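PDB 3OSG: MYB21 from Trichomonas vaginalis, which recognises MRE-1 promoter elements of the ap65-1 gene through its Myb R2R3 DNA-binding domain and probably acts as a nuclear transcription factor. Local coordinates for a contact of chain A with DNA. Sequence-based numbering; all coordinates share one arbitrary frame.

A contact of chain A with DNA. Residues 82-85. With nucleotides of chain B.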
ATOM      1  N   ARG A  82     -13.163  11.700   5.561  1.00 31.81           N
ATOM      2  CA  ARG A  82     -12.582  10.599   4.790  1.00 34.93           C
ATOM      3  C   ARG A  82     -11.548  11.021   3.751  1.00 31.20           C
ATOM      4  O   ARG A  82     -11.556  10.506   2.635  1.00 29.96           O
ATOM      5  CB  ARG A  82     -13.692   9.801   4.112  1.00 28.62           C
ATOM      6  CG  ARG A  82     -14.717   9.243   5.093  1.00 31.06           C
ATOM      7  CD  ARG A  82     -15.890   8.639   4.360  1.00 32.17           C
ATOM      8  NE  ARG A  82     -15.506   7.439   3.618  1.00 35.41           N
ATOM      9  CZ  ARG A  82     -15.513   6.209   4.128  1.00 32.90           C
ATOM     10  NH1 ARG A  82     -15.881   6.013   5.388  1.00 30.96           N
ATOM     11  NH2 ARG A  82     -15.151   5.171   3.381  1.00 31.25           N
ATOM     12  N   GLN A  83     -10.667  11.947   4.115  1.00 31.99           N
ATOM     13  CA  GLN A  83      -9.630  12.424   3.197  1.00 32.23           C
ATOM     14  C   GLN A  83      -8.339  11.703   3.512  1.00 29.09           C
ATOM     15  O   GLN A  83      -7.459  12.226   4.193  1.00 29.86           O
ATOM     16  CB  GLN A  83      -9.443  13.931   3.330  1.00 36.89           C
ATOM     17  CG  GLN A  83     -10.691  14.726   3.023  1.00 35.43           C
ATOM     18  CD  GLN A  83     -10.439  16.215   3.125  1.00 42.98           C
ATOM     19  OE1 GLN A  83     -10.252  16.890   2.115  1.00 41.18           O
ATOM     20  NE2 GLN A  83     -10.415  16.734   4.353  1.00 38.78           N
ATOM     21  N   TRP A  84      -8.236  10.477   3.016  1.00 30.86           N
ATOM     22  CA  TRP A  84      -7.227   9.562   3.508  1.00 27.42           C
ATOM     23  C   TRP A  84      -5.821  10.009   3.196  1.00 25.22           C
ATOM     24  O   TRP A  84      -4.927   9.827   4.018  1.00 27.02           O
ATOM     25  CB  TRP A  84      -7.480   8.152   2.982  1.00 27.82           C
ATOM     26  CG  TRP A  84      -8.891   7.661   3.188  1.00 26.39           C
ATOM     27  CD1 TRP A  84      -9.778   7.279   2.219  1.00 24.44           C
ATOM     28  CD2 TRP A  84      -9.573   7.505   4.437  1.00 25.01           C
ATOM     29  NE1 TRP A  84     -10.961   6.880   2.791  1.00 25.57           N
ATOM     30  CE2 TRP A  84     -10.862   7.015   4.151  1.00 25.69           C
ATOM     31  CE3 TRP A  84      -9.212   7.725   5.774  1.00 26.53           C
ATOM     32  CZ2 TRP A  84     -11.794   6.744   5.148  1.00 28.00           C
ATOM     33  CZ3 TRP A  84     -10.141   7.460   6.765  1.00 26.28           C
ATOM     34  CH2 TRP A  84     -11.417   6.975   6.445  1.00 29.81           C
ATOM     35  N   ALA A  85      -5.620  10.576   2.004  1.00 28.61           N
ATOM     36  CA  ALA A  85      -4.307  11.044   1.563  1.00 31.62           C
ATOM     37  C   ALA A  85      -3.788  12.199   2.428  1.00 34.50           C
ATOM     38  O   ALA A  85      -2.605  12.265   2.751  1.00 32.29           O
ATOM     39  CB  ALA A  85      -4.366  11.476   0.097  1.00 34.37           C
TER
ATOM     40  P    DA B   4      -2.845  11.976  -3.555  1.00 35.81           P
ATOM     41  OP1  DA B   4      -2.969  13.338  -2.998  1.00 32.86           O
ATOM     42  OP2  DA B   4      -1.895  10.990  -2.996  1.00 33.61           O
ATOM     43  O5'  DA B   4      -4.313  11.336  -3.542  1.00 29.69           O
ATOM     44  C5'  DA B   4      -5.386  12.131  -4.029  1.00 27.92           C
ATOM     45  C4'  DA B   4      -6.626  11.262  -4.178  1.00 28.54           C
ATOM     46  O4'  DA B   4      -6.412  10.300  -5.238  1.00 25.09           O
ATOM     47  C3'  DA B   4      -6.966  10.420  -2.950  1.00 26.10           C
ATOM     48  O3'  DA B   4      -8.090  11.014  -2.352  1.00 28.44           O
ATOM     49  C2'  DA B   4      -7.302   9.037  -3.500  1.00 24.76           C
ATOM     50  C1'  DA B   4      -7.312   9.241  -5.020  1.00 26.07           C
ATOM     51  N9   DA B   4      -6.836   8.090  -5.780  1.00 21.60           N
ATOM     52  C8   DA B   4      -5.582   7.559  -5.726  1.00 22.17           C
ATOM     53  N7   DA B   4      -5.413   6.518  -6.508  1.00 21.61           N
ATOM     54  C5   DA B   4      -6.646   6.356  -7.127  1.00 23.53           C
ATOM     55  C6   DA B   4      -7.130   5.429  -8.076  1.00 20.93           C
ATOM     56  N6   DA B   4      -6.400   4.434  -8.603  1.00 21.04           N
ATOM     57  N1   DA B   4      -8.409   5.554  -8.470  1.00 21.95           N
ATOM     58  C2   DA B   4      -9.155   6.535  -7.960  1.00 20.43           C
ATOM     59  N3   DA B   4      -8.810   7.453  -7.072  1.00 23.55           N
ATOM     60  C4   DA B   4      -7.531   7.325  -6.698  1.00 20.65           C
ATOM     61  P    DC B   5      -8.517  10.556  -0.879  1.00 29.75           P
ATOM     62  OP1  DC B   5      -9.144  11.732  -0.245  1.00 31.80           O
ATOM     63  OP2  DC B   5      -7.368   9.890  -0.242  1.00 26.28           O
ATOM     64  O5'  DC B   5      -9.605   9.447  -1.231  1.00 27.23           O
ATOM     65  C5'  DC B   5     -10.761   9.829  -1.921  1.00 26.26           C
ATOM     66  C4'  DC B   5     -11.550   8.586  -2.218  1.00 25.69           C
ATOM     67  O4'  DC B   5     -10.828   7.812  -3.208  1.00 22.04           O
ATOM     68  C3'  DC B   5     -11.777   7.659  -1.016  1.00 23.88           C
ATOM     69  O3'  DC B   5     -13.173   7.399  -0.953  1.00 27.61           O
ATOM     70  C2'  DC B   5     -10.979   6.406  -1.372  1.00 21.96           C
ATOM     71  C1'  DC B   5     -11.044   6.451  -2.899  1.00 24.32           C
ATOM     72  N1   DC B   5      -9.990   5.648  -3.567  1.00 23.36           N
ATOM     73  C2   DC B   5     -10.318   4.862  -4.662  1.00 21.31           C
ATOM     74  O2   DC B   5     -11.490   4.863  -5.027  1.00 21.32           O
ATOM     75  N3   DC B   5      -9.342   4.135  -5.272  1.00 21.80           N
ATOM     76  C4   DC B   5      -8.092   4.179  -4.805  1.00 19.81           C
ATOM     77  N4   DC B   5      -7.150   3.459  -5.410  1.00 20.70           N
ATOM     78  C5   DC B   5      -7.735   4.988  -3.692  1.00 25.83           C
ATOM     79  C6   DC B   5      -8.707   5.691  -3.106  1.00 23.20           C
ATOM     80  P    DG B   6     -13.942   6.569   0.195  1.00 27.94           P
ATOM     81  OP1  DG B   6     -14.975   7.458   0.763  1.00 35.53           O
ATOM     82  OP2  DG B   6     -13.002   5.898   1.099  1.00 25.07           O
ATOM     83  O5'  DG B   6     -14.684   5.529  -0.724  1.00 22.44           O
ATOM     84  C5'  DG B   6     -15.573   6.019  -1.717  1.00 25.91           C
ATOM     85  C4'  DG B   6     -16.001   4.925  -2.679  1.00 26.04           C
ATOM     86  O4'  DG B   6     -14.869   4.305  -3.357  1.00 20.63           O
ATOM     87  C3'  DG B   6     -16.778   3.796  -2.023  1.00 23.31           C
ATOM     88  O3'  DG B   6     -17.829   3.483  -2.950  1.00 26.11           O
ATOM     89  C2'  DG B   6     -15.719   2.700  -1.872  1.00 22.41           C
ATOM     90  C1'  DG B   6     -14.829   2.911  -3.100  1.00 21.83           C
ATOM     91  N9   DG B   6     -13.408   2.620  -2.903  1.00 18.13           N
ATOM     92  C8   DG B   6     -12.628   3.144  -1.917  1.00 20.64           C
ATOM     93  N7   DG B   6     -11.384   2.764  -1.973  1.00 20.60           N
ATOM     94  C5   DG B   6     -11.326   1.929  -3.077  1.00 21.32           C
ATOM     95  C6   DG B   6     -10.214   1.218  -3.613  1.00 20.73           C
ATOM     96  O6   DG B   6      -9.039   1.232  -3.190  1.00 18.36           O
ATOM     97  N1   DG B   6     -10.578   0.478  -4.743  1.00 18.14           N
ATOM     98  C2   DG B   6     -11.867   0.461  -5.257  1.00 20.14           C
ATOM     99  N2   DG B   6     -12.091  -0.277  -6.348  1.00 18.89           N
ATOM    100  N3   DG B   6     -12.901   1.124  -4.752  1.00 18.08           N
ATOM    101  C4   DG B   6     -12.566   1.842  -3.667  1.00 17.93           C
TER
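This is a phosphate clamp of the C-terminal Myb repeat, R3, of the R2R3 domain, built where a short loop, Arg82 and Gln83, runs into helix 84-88. No base is read here: every hydrogen bond ends on a phosphate oxygen of one strand, so the patch presumably anchors the repeat on the backbone and helps to orient it, while sequence readout in Myb domains belongs to the recognition helix, here most likely helix 96-109. At DG6, Arg82 presents its guanidinium side-on: NE gives a nearly straight, in-plane bond and salt bridge to OP1 at 2.9 Å, and NH2 reaches OP2 at 3.2 Å, more bent and tilted 27° from the plane. The chain gets there extended through CG (chi2 172°), then turning at chi3 (67°). OP2 also takes the indole N-H of Trp84, NE1 lying 2.8 Å away with the oxygen in the ring plane, so two donors fix that oxygen. CZ2 at the indole rim points at the guanidinium face, 3.9 Å from Arg82 CZ, the two planes steeply inclined: an edge-to-face contact, not a stack. The carbonyl O of Arg82 lies over the indole face toward its rim. One nucleotide back, the backbone N of Ala85 donates to OP2 of DC5 at 2.9 Å, from the N-terminal end of helix 84-88, whose dipole may help to stabilise the phosphate's negative charge. Ala85 CB packs 3.6 Å from O5' of DA4.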